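Local coordinates for protein arginase (RocF) (Helicobacter pylori, PDB 4G3H) that probably hydrolyses L-arginine to L-ornithine and urea, as a member of the arginase family that holds two manganese ions per subunit, at residues F59-Y63 and A158-L162; M94-Q99 and P136-V140; V205-R209 and N252-E258; P176-F182 and L198-F203. All coordinates share one frame. Residue numbers count along the deposited sequence, not the author numbering.

Interaction 1 (F59-Y63 and A158-L162)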
# COMPACT_ATOMS: atom_id res chain seq x y z
N PHE A 59 8.62 8.98 18.36
CA PHE A 59 8.11 7.62 18.55
C PHE A 59 6.82 7.55 19.37
O PHE A 59 5.85 6.94 18.94
CB PHE A 59 9.18 6.74 19.20
CG PHE A 59 8.84 5.27 19.21
CD1 PHE A 59 7.87 4.76 20.07
CD2 PHE A 59 9.48 4.39 18.34
CE1 PHE A 59 7.55 3.40 20.07
CE2 PHE A 59 9.16 3.03 18.32
CZ PHE A 59 8.20 2.54 19.19
N GLU A 60 6.82 8.17 20.55
CA GLU A 60 5.65 8.13 21.41
C GLU A 60 4.43 8.81 20.80
O GLU A 60 3.32 8.27 20.84
CB GLU A 60 5.97 8.76 22.77
CG GLU A 60 4.94 8.46 23.85
CD GLU A 60 4.90 6.98 24.23
OE1 GLU A 60 4.71 6.13 23.34
OE2 GLU A 60 5.07 6.67 25.43
N ASP A 61 4.63 9.99 20.21
CA ASP A 61 3.52 10.71 19.59
C ASP A 61 2.91 9.88 18.48
O ASP A 61 1.69 9.77 18.37
CB ASP A 61 4.01 12.04 19.02
CG ASP A 61 4.57 12.97 20.08
OD1 ASP A 61 3.86 13.23 21.08
OD2 ASP A 61 5.71 13.44 19.92
N TYR A 62 3.77 9.28 17.66
CA TYR A 62 3.33 8.45 16.55
C TYR A 62 2.55 7.26 17.09
O TYR A 62 1.49 6.91 16.58
CB TYR A 62 4.53 7.95 15.75
CG TYR A 62 4.16 7.03 14.61
CD1 TYR A 62 3.63 7.54 13.41
CD2 TYR A 62 4.33 5.65 14.72
CE1 TYR A 62 3.29 6.69 12.36
CE2 TYR A 62 3.99 4.80 13.69
CZ TYR A 62 3.47 5.32 12.51
OH TYR A 62 3.15 4.46 11.49
N TYR A 63 3.09 6.65 18.13
CA TYR A 63 2.44 5.49 18.74
C TYR A 63 1.03 5.85 19.18
O TYR A 63 0.07 5.18 18.80
CB TYR A 63 3.23 5.01 19.95
CG TYR A 63 2.53 3.91 20.71
CD1 TYR A 63 2.53 2.61 20.24
CD2 TYR A 63 1.84 4.19 21.89
CE1 TYR A 63 1.85 1.60 20.91
CE2 TYR A 63 1.16 3.19 22.57
CZ TYR A 63 1.17 1.90 22.08
OH TYR A 63 0.49 0.90 22.75
N ALA A 158 9.53 -0.95 23.24
CA ALA A 158 8.74 0.09 22.59
C ALA A 158 8.31 -0.39 21.20
O ALA A 158 7.15 -0.26 20.83
CB ALA A 158 9.57 1.36 22.47
N TRP A 159 9.25 -0.94 20.44
CA TRP A 159 8.94 -1.45 19.11
C TRP A 159 7.93 -2.58 19.13
O TRP A 159 7.04 -2.65 18.27
CB TRP A 159 10.21 -1.91 18.40
CG TRP A 159 10.96 -0.79 17.78
CD1 TRP A 159 12.05 -0.15 18.28
CD2 TRP A 159 10.63 -0.12 16.56
NE1 TRP A 159 12.43 0.88 17.44
CE2 TRP A 159 11.57 0.91 16.37
CE3 TRP A 159 9.62 -0.30 15.59
CZ2 TRP A 159 11.54 1.77 15.27
CZ3 TRP A 159 9.60 0.55 14.49
CH2 TRP A 159 10.55 1.57 14.34
N GLN A 160 8.06 -3.48 20.10
CA GLN A 160 7.13 -4.59 20.22
C GLN A 160 5.76 -4.01 20.50
O GLN A 160 4.75 -4.53 20.04
CB GLN A 160 7.56 -5.53 21.35
CG GLN A 160 6.70 -6.78 21.49
CD GLN A 160 5.36 -6.52 22.18
OE1 GLN A 160 4.46 -7.37 22.15
NE2 GLN A 160 5.23 -5.37 22.82
N LYS A 161 5.73 -2.93 21.27
CA LYS A 161 4.48 -2.26 21.62
C LYS A 161 3.84 -1.72 20.34
O LYS A 161 2.65 -1.92 20.10
CB LYS A 161 4.77 -1.11 22.59
CG LYS A 161 3.54 -0.40 23.14
CD LYS A 161 3.83 1.05 23.53
CE LYS A 161 4.88 1.17 24.63
NZ LYS A 161 5.20 2.60 24.93
N LEU A 162 4.65 -1.04 19.54
CA LEU A 162 4.20 -0.44 18.29
C LEU A 162 3.76 -1.46 17.23
O LEU A 162 2.63 -1.39 16.73
CB LEU A 162 5.32 0.45 17.73
CG LEU A 162 5.11 1.11 16.37
CD1 LEU A 162 3.87 1.98 16.40
CD2 LEU A 162 6.34 1.93 16.01
O HOH W 1 0.48 -2.23 21.73
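L162 and F59 form the apolar centre of this helix pair. L162 CD2 lies 3.7 Å from F59 CZ, while the other methyl, CD1, sits 3.9 Å from Y62 CE2 and 4.1 Å from Y63 CD1, so the leucine wedges among three aromatic rings of the first turn of helix 59-78. F59 reaches across with its ring end-on: its edge meets the face of the W159 indole in a T-shaped pair, with 5.2 Å between the centroids of the F59 ring and the five-membered ring of W159 and the planes at 80°. The same ring brushes the methyl of A158 (F59 CE1 to A158 CB 3.7 Å). Further out, the aliphatic part of K161 lies over one face of the Y63 ring, and its ammonium completes a cation-pi contact, with NZ 4.9 Å from the Y63 ring centroid and close to the ring normal. K161 NZ also faces E60 OE1 at 3.9 Å, a long salt bridge. A water donates to K161 O (2.7 Å) and is weakly bonded to Y63 OH (3.3 Å), a hydroxyl whose stronger partner is K67, through a hydrogen bond to its NZ. The two segments run nearly parallel, 19° apart with axes 11.1 Å from each other, a wide spacing filled by large side chains: this is aromatic-rich helix-helix packing on the outside of the arginase alpha/beta fold.

Interaction 2 (M94-Q99 and P136-V140)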
# COMPACT_ATOMS: atom_id res chain seq x y z
N MET A 94 0.95 2.63 5.32
CA MET A 94 0.44 1.28 5.13
C MET A 94 0.43 0.51 6.46
O MET A 94 -0.43 -0.34 6.67
CB MET A 94 1.28 0.55 4.09
CG MET A 94 0.85 -0.87 3.77
SD MET A 94 1.69 -2.12 4.79
CE MET A 94 0.91 -3.64 4.17
N PHE A 95 1.36 0.82 7.34
CA PHE A 95 1.41 0.12 8.62
C PHE A 95 0.13 0.30 9.42
O PHE A 95 -0.57 -0.67 9.72
CB PHE A 95 2.59 0.61 9.47
CG PHE A 95 2.62 0.00 10.85
CD1 PHE A 95 2.80 -1.37 11.01
CD2 PHE A 95 2.43 0.79 11.98
CE1 PHE A 95 2.77 -1.95 12.28
CE2 PHE A 95 2.39 0.22 13.25
CZ PHE A 95 2.56 -1.15 13.40
N GLY A 96 -0.18 1.55 9.77
CA GLY A 96 -1.39 1.83 10.53
C GLY A 96 -2.64 1.32 9.84
O GLY A 96 -3.53 0.77 10.48
N ILE A 97 -2.71 1.49 8.53
CA ILE A 97 -3.87 1.04 7.76
C ILE A 97 -4.03 -0.49 7.82
O ILE A 97 -5.13 -1.01 8.04
CB ILE A 97 -3.75 1.47 6.27
CG1 ILE A 97 -3.84 2.99 6.16
CG2 ILE A 97 -4.85 0.82 5.45
CD1 ILE A 97 -3.51 3.52 4.78
N PHE A 98 -2.93 -1.20 7.61
CA PHE A 98 -2.95 -2.66 7.61
C PHE A 98 -3.22 -3.25 8.99
O PHE A 98 -3.88 -4.28 9.10
CB PHE A 98 -1.62 -3.20 7.05
CG PHE A 98 -1.66 -4.67 6.73
CD1 PHE A 98 -2.50 -5.15 5.74
CD2 PHE A 98 -0.86 -5.57 7.44
CE1 PHE A 98 -2.55 -6.52 5.46
CE2 PHE A 98 -0.91 -6.93 7.17
CZ PHE A 98 -1.75 -7.41 6.18
N GLN A 99 -2.71 -2.61 10.04
CA GLN A 99 -2.95 -3.09 11.39
C GLN A 99 -4.45 -3.02 11.66
O GLN A 99 -5.02 -3.92 12.30
CB GLN A 99 -2.20 -2.25 12.43
CG GLN A 99 -0.68 -2.42 12.42
CD GLN A 99 -0.25 -3.87 12.55
OE1 GLN A 99 -0.13 -4.59 11.56
NE2 GLN A 99 -0.02 -4.31 13.78
N PRO A 136 7.20 0.01 6.65
CA PRO A 136 5.90 -0.51 7.09
C PRO A 136 5.86 -2.03 7.16
O PRO A 136 5.31 -2.60 8.10
CB PRO A 136 4.93 0.07 6.06
CG PRO A 136 5.77 0.20 4.83
CD PRO A 136 7.07 0.76 5.39
N LEU A 137 6.44 -2.69 6.16
CA LEU A 137 6.44 -4.15 6.15
C LEU A 137 7.36 -4.72 7.22
O LEU A 137 7.10 -5.79 7.77
CB LEU A 137 6.83 -4.68 4.76
CG LEU A 137 5.74 -4.55 3.69
CD1 LEU A 137 6.21 -5.16 2.39
CD2 LEU A 137 4.46 -5.24 4.16
N GLY A 138 8.44 -3.99 7.52
CA GLY A 138 9.36 -4.44 8.55
C GLY A 138 8.65 -4.46 9.89
O GLY A 138 8.98 -5.26 10.77
N MET A 139 7.67 -3.57 10.05
CA MET A 139 6.91 -3.48 11.29
C MET A 139 5.77 -4.49 11.28
O MET A 139 5.39 -5.03 12.32
CB MET A 139 6.34 -2.07 11.45
CG MET A 139 7.40 -0.98 11.48
SD MET A 139 6.67 0.65 11.61
CE MET A 139 5.82 0.46 13.15
N VAL A 140 5.21 -4.75 10.10
CA VAL A 140 4.13 -5.72 9.97
C VAL A 140 4.70 -7.11 10.21
O VAL A 140 4.04 -7.96 10.81
CB VAL A 140 3.49 -5.67 8.57
CG1 VAL A 140 2.68 -6.93 8.31
CG2 VAL A 140 2.59 -4.45 8.45
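Apolar packing dominates this buried contact, in which no hydrogen bond crosses between the helices. V140 is the hub on its side: CG1 lies 3.8 Å from F98 CE2, and CG2 lies 4.0 Å from F95 CD1, at the edge of that ring. M94 reaches across to the other helix, its SD 4.1 Å from P136 CB and its CE 3.9 Å from L137 CD2. The backbones come closest at F95 and P136, whose CA atoms are 4.8 Å apart.

The second kind of interaction is Met-aromatic. M139 lays its terminal methyl over one face of F95, with CE 3.5 Å and SD 4.3 Å from the F95 ring centroid, both near the ring normal, so CH-pi and sulfur-aromatic contacts share one face.

The amide of Q99 is satisfied elsewhere: it touches V140 but hydrogen-bonds to R102 and the carbonyl of L165. P136 packs against D120, a manganese ligand, and lies about 6 Å from a metal ion at the nearest atoms, placing the short helix 136-140 beside the active site. The contact is set between strand 110-115, reached by F98 through I110 and I112 and by P136 and L137 through Y114, and helices 59-78 and 153-163, which meet F95 through Y62 and L162.

Interaction 3 (V205-R209 and N252-E258)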
# COMPACT_ATOMS: atom_id res chain seq x y z
N VAL A 205 10.88 -7.49 -12.09
CA VAL A 205 10.39 -6.84 -13.29
C VAL A 205 10.55 -7.76 -14.49
O VAL A 205 9.66 -7.84 -15.34
CB VAL A 205 11.18 -5.53 -13.57
CG1 VAL A 205 10.81 -5.00 -14.95
CG2 VAL A 205 10.87 -4.49 -12.49
N ASP A 206 11.68 -8.45 -14.57
CA ASP A 206 11.96 -9.36 -15.68
C ASP A 206 11.05 -10.58 -15.71
O ASP A 206 10.58 -10.98 -16.77
CB ASP A 206 13.42 -9.80 -15.66
CG ASP A 206 14.39 -8.65 -15.89
OD1 ASP A 206 14.22 -7.91 -16.89
OD2 ASP A 206 15.32 -8.47 -15.08
N ALA A 207 10.80 -11.19 -14.55
CA ALA A 207 9.93 -12.36 -14.49
C ALA A 207 8.52 -11.97 -14.93
O ALA A 207 7.85 -12.71 -15.64
CB ALA A 207 9.89 -12.94 -13.08
N ILE A 208 8.09 -10.79 -14.49
CA ILE A 208 6.77 -10.27 -14.83
C ILE A 208 6.69 -10.01 -16.33
O ILE A 208 5.70 -10.36 -16.98
CB ILE A 208 6.47 -8.96 -14.07
CG1 ILE A 208 6.31 -9.25 -12.57
CG2 ILE A 208 5.22 -8.29 -14.62
CD1 ILE A 208 6.31 -8.02 -11.68
N ARG A 209 7.73 -9.40 -16.88
CA ARG A 209 7.78 -9.08 -18.29
C ARG A 209 7.90 -10.33 -19.17
O ARG A 209 7.28 -10.41 -20.23
CB ARG A 209 8.96 -8.15 -18.56
CG ARG A 209 9.20 -7.82 -20.02
CD ARG A 209 10.24 -6.71 -20.13
NE ARG A 209 9.74 -5.47 -19.54
CZ ARG A 209 10.51 -4.56 -18.96
NH1 ARG A 209 11.82 -4.75 -18.87
NH2 ARG A 209 9.97 -3.45 -18.46
N ASN A 252 14.73 0.51 -14.43
CA ASN A 252 14.47 -0.89 -14.71
C ASN A 252 13.14 -1.35 -14.11
O ASN A 252 13.03 -2.43 -13.53
CB ASN A 252 15.62 -1.74 -14.17
CG ASN A 252 16.97 -1.30 -14.72
OD1 ASN A 252 17.93 -1.10 -13.98
ND2 ASN A 252 17.04 -1.14 -16.04
N GLY A 253 12.12 -0.51 -14.29
CA GLY A 253 10.80 -0.84 -13.78
C GLY A 253 9.85 -1.28 -14.88
O GLY A 253 10.25 -1.51 -16.02
N LEU A 254 8.57 -1.40 -14.52
CA LEU A 254 7.55 -1.81 -15.48
C LEU A 254 7.09 -0.62 -16.30
O LEU A 254 7.24 0.53 -15.90
CB LEU A 254 6.34 -2.39 -14.75
CG LEU A 254 6.49 -3.71 -14.02
CD1 LEU A 254 5.17 -4.02 -13.31
CD2 LEU A 254 6.85 -4.83 -15.00
N SER A 255 6.51 -0.93 -17.46
CA SER A 255 5.96 0.09 -18.34
C SER A 255 4.54 0.29 -17.83
O SER A 255 4.01 -0.53 -17.09
CB SER A 255 5.90 -0.43 -19.77
OG SER A 255 4.92 -1.45 -19.88
N PHE A 256 3.91 1.39 -18.25
CA PHE A 256 2.55 1.68 -17.85
C PHE A 256 1.61 0.53 -18.25
O PHE A 256 0.77 0.10 -17.45
CB PHE A 256 2.11 2.99 -18.50
CG PHE A 256 0.66 3.33 -18.28
CD1 PHE A 256 0.13 3.41 -17.00
CD2 PHE A 256 -0.16 3.62 -19.37
CE1 PHE A 256 -1.20 3.76 -16.80
CE2 PHE A 256 -1.49 3.98 -19.18
CZ PHE A 256 -2.02 4.06 -17.89
N ASP A 257 1.76 0.02 -19.47
CA ASP A 257 0.91 -1.08 -19.95
C ASP A 257 1.17 -2.40 -19.24
O ASP A 257 0.24 -3.20 -19.04
CB ASP A 257 1.08 -1.27 -21.46
CG ASP A 257 0.41 -0.17 -22.26
OD1 ASP A 257 -0.81 0.03 -22.08
OD2 ASP A 257 1.10 0.48 -23.08
N GLU A 258 2.42 -2.64 -18.86
CA GLU A 258 2.75 -3.85 -18.14
C GLU A 258 2.03 -3.85 -16.79
O GLU A 258 1.43 -4.86 -16.40
CB GLU A 258 4.27 -3.96 -17.96
CG GLU A 258 4.97 -4.58 -19.16
CD GLU A 258 6.47 -4.38 -19.16
OE1 GLU A 258 7.15 -5.03 -19.98
OE2 GLU A 258 6.98 -3.57 -18.35
O HOH W 2 12.78 -2.50 -17.21
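R209 and E258 form a bidentate salt bridge: R209 NE donates to E258 OE1 at 2.7 Å and R209 NH2 to E258 OE2 at 3.0 Å, both nearly linear. The carboxylate does double duty, because E258 OE2 also accepts from S255 N (2.8 Å) while S255 OG accepts from E258 N (3.0 Å). This reciprocal pair is a capping box at the start of helix 256-269, and is consistent with E258 being held in place for the arginine. The guanidinium also reaches the preceding loop, with a weak bond from R209 NH2 to G253 O (3.1 Å) and a water linking R209 NH1 to G253 O, 3.0 Å from each.

Beneath this polar layer, L254 CD2 packs against I208 CG2 (3.8 Å) and V205 CG1 (4.0 Å), and V205 CG2 touches N252 O at 3.2 Å. Helix 205-210, directly after edge strand 202-203, is thereby joined to the loop entering helix 256-269. Backbone bonds from L254 to I237 and D239 tie that loop to the segment following strand 228-234.

Interaction 4 (P176-F182 and L198-F203)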
# COMPACT_ATOMS: atom_id res chain seq x y z
N PRO A 176 5.03 -14.82 6.45
CA PRO A 176 5.97 -14.20 5.50
C PRO A 176 5.87 -14.75 4.08
O PRO A 176 6.18 -14.06 3.10
CB PRO A 176 7.34 -14.48 6.13
CG PRO A 176 7.03 -14.60 7.59
CD PRO A 176 5.76 -15.40 7.59
N LYS A 177 5.43 -16.00 3.97
CA LYS A 177 5.28 -16.68 2.68
C LYS A 177 4.02 -16.24 1.94
O LYS A 177 3.83 -16.59 0.78
CB LYS A 177 5.25 -18.19 2.90
CG LYS A 177 6.57 -18.78 3.34
CD LYS A 177 6.37 -20.14 3.99
CE LYS A 177 7.51 -21.07 3.66
NZ LYS A 177 7.53 -21.38 2.21
N CYS A 178 3.16 -15.48 2.62
CA CYS A 178 1.93 -15.00 2.01
C CYS A 178 2.02 -13.51 1.62
O CYS A 178 1.01 -12.87 1.31
CB CYS A 178 0.75 -15.26 2.95
SG CYS A 178 0.48 -17.05 3.19
N LEU A 179 3.23 -12.99 1.66
CA LEU A 179 3.51 -11.62 1.27
C LEU A 179 4.15 -11.83 -0.09
O LEU A 179 5.15 -12.54 -0.20
CB LEU A 179 4.52 -10.96 2.23
CG LEU A 179 5.36 -9.79 1.71
CD1 LEU A 179 4.48 -8.63 1.26
CD2 LEU A 179 6.31 -9.33 2.81
N VAL A 180 3.57 -11.24 -1.13
CA VAL A 180 4.11 -11.41 -2.47
C VAL A 180 4.57 -10.09 -3.07
O VAL A 180 3.77 -9.18 -3.31
CB VAL A 180 3.06 -12.06 -3.41
CG1 VAL A 180 3.70 -12.38 -4.76
CG2 VAL A 180 2.50 -13.33 -2.77
N TYR A 181 5.87 -9.99 -3.30
CA TYR A 181 6.47 -8.79 -3.87
C TYR A 181 6.45 -8.80 -5.39
O TYR A 181 6.75 -9.82 -6.01
CB TYR A 181 7.92 -8.66 -3.41
CG TYR A 181 8.12 -8.13 -2.01
CD1 TYR A 181 7.60 -6.89 -1.62
CD2 TYR A 181 8.93 -8.82 -1.09
CE1 TYR A 181 7.88 -6.34 -0.37
CE2 TYR A 181 9.22 -8.29 0.15
CZ TYR A 181 8.69 -7.04 0.51
OH TYR A 181 9.02 -6.50 1.74
N PHE A 182 6.13 -7.66 -5.99
CA PHE A 182 6.10 -7.53 -7.44
C PHE A 182 6.93 -6.32 -7.86
O PHE A 182 6.65 -5.21 -7.43
CB PHE A 182 4.66 -7.34 -7.93
CG PHE A 182 3.76 -8.53 -7.68
CD1 PHE A 182 3.69 -9.57 -8.61
CD2 PHE A 182 3.00 -8.60 -6.52
CE1 PHE A 182 2.85 -10.67 -8.38
CE2 PHE A 182 2.16 -9.70 -6.28
CZ PHE A 182 2.09 -10.73 -7.22
N LEU A 198 13.23 -15.45 5.49
CA LEU A 198 11.81 -15.72 5.63
C LEU A 198 11.20 -16.35 4.37
O LEU A 198 10.02 -16.73 4.35
CB LEU A 198 11.07 -14.42 5.97
CG LEU A 198 11.44 -13.78 7.31
CD1 LEU A 198 10.55 -12.56 7.56
CD2 LEU A 198 11.27 -14.78 8.44
N GLN A 199 12.01 -16.46 3.32
CA GLN A 199 11.59 -17.05 2.06
C GLN A 199 10.33 -16.36 1.50
O GLN A 199 9.33 -17.01 1.17
CB GLN A 199 11.38 -18.56 2.25
CG GLN A 199 12.65 -19.27 2.76
CD GLN A 199 12.44 -20.72 3.20
OE1 GLN A 199 13.38 -21.40 3.61
NE2 GLN A 199 11.21 -21.20 3.10
N ILE A 200 10.40 -15.04 1.40
CA ILE A 200 9.28 -14.24 0.88
C ILE A 200 9.30 -14.24 -0.65
O ILE A 200 10.28 -13.80 -1.26
CB ILE A 200 9.34 -12.78 1.39
CG1 ILE A 200 9.40 -12.79 2.93
CG2 ILE A 200 8.12 -11.99 0.91
CD1 ILE A 200 9.49 -11.43 3.57
N PRO A 201 8.23 -14.74 -1.29
CA PRO A 201 8.17 -14.77 -2.76
C PRO A 201 8.33 -13.38 -3.36
O PRO A 201 7.67 -12.43 -2.92
CB PRO A 201 6.79 -15.37 -3.03
CG PRO A 201 5.99 -14.96 -1.84
CD PRO A 201 6.96 -15.18 -0.70
N LEU A 202 9.21 -13.25 -4.35
CA LEU A 202 9.48 -11.97 -5.00
C LEU A 202 9.60 -12.13 -6.52
O LEU A 202 10.50 -12.81 -7.02
CB LEU A 202 10.78 -11.36 -4.43
CG LEU A 202 11.18 -9.95 -4.87
CD1 LEU A 202 12.26 -9.42 -3.95
CD2 LEU A 202 11.67 -9.97 -6.31
N PHE A 203 8.68 -11.49 -7.25
CA PHE A 203 8.69 -11.57 -8.70
C PHE A 203 9.25 -10.28 -9.28
O PHE A 203 8.63 -9.23 -9.18
CB PHE A 203 7.27 -11.83 -9.22
CG PHE A 203 6.69 -13.13 -8.73
CD1 PHE A 203 7.20 -14.35 -9.17
CD2 PHE A 203 5.64 -13.14 -7.81
CE1 PHE A 203 6.67 -15.56 -8.70
CE2 PHE A 203 5.10 -14.34 -7.33
CZ PHE A 203 5.62 -15.55 -7.78
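Strands 179-182 and 202-203 run parallel, with Y181 opposite L202 (CA atoms 4.5 Å apart) and F182 opposite F203 (5.0 Å). Y181 bonds on both sides of L202: Y181 N donates to P201 O at 3.1 Å and Y181 O accepts from F203 N at 2.8 Å, both almost straight. Before the bridge, Q199, with positive phi, closes helix 189-198 as the C-prime residue of a Schellman motif and turns the chain toward the strand. Strand, helix and strand make a beta-alpha-beta crossover, a unit of the Rossmann-like alpha/beta arginase fold, and 202-203 is an outermost strand of the parallel sheet. F182 and F203 share one face of the sheet, their rings 3.8 Å apart at F182 CE1 and F203 CD2; helix 212-223 packs there. On the other face Y181 CB meets L202 CG (3.8 Å). I200 CG2 contacts L179 CG at 3.6 Å and Y181 CD2 at 3.8 Å, while P176 CB abuts L198 CB at 3.7 Å. The hydroxyl of Y181 hydrogen-bonds to A119 O, between metal ligands H118 and D120.

Overall arrangement
Interactions 1, 2 and 4 form a chain of touching contacts that interaction 3 extends. In sequence, interaction 1 encloses interaction 2 and closes before interaction 4 opens; interaction 3 comes last, helix 205-210 following strand 202-203. The centres of interactions 1 and 2 are 13 Å apart: L162 and W159 meet M139, and L162 and Y62 meet F95. L137 of interaction 2 reaches Y181 and L179 of interaction 4, 15 Å away between centres. I208 of interaction 3 rests on F203 and F182, their centres 18 Å apart. Interactions 1 and 3, 37 Å apart, lie on opposite sides of the chain's centre. The series runs from peripheral helices past the manganese site, which P136 and Y181 approach, to the sheet edge and beyond.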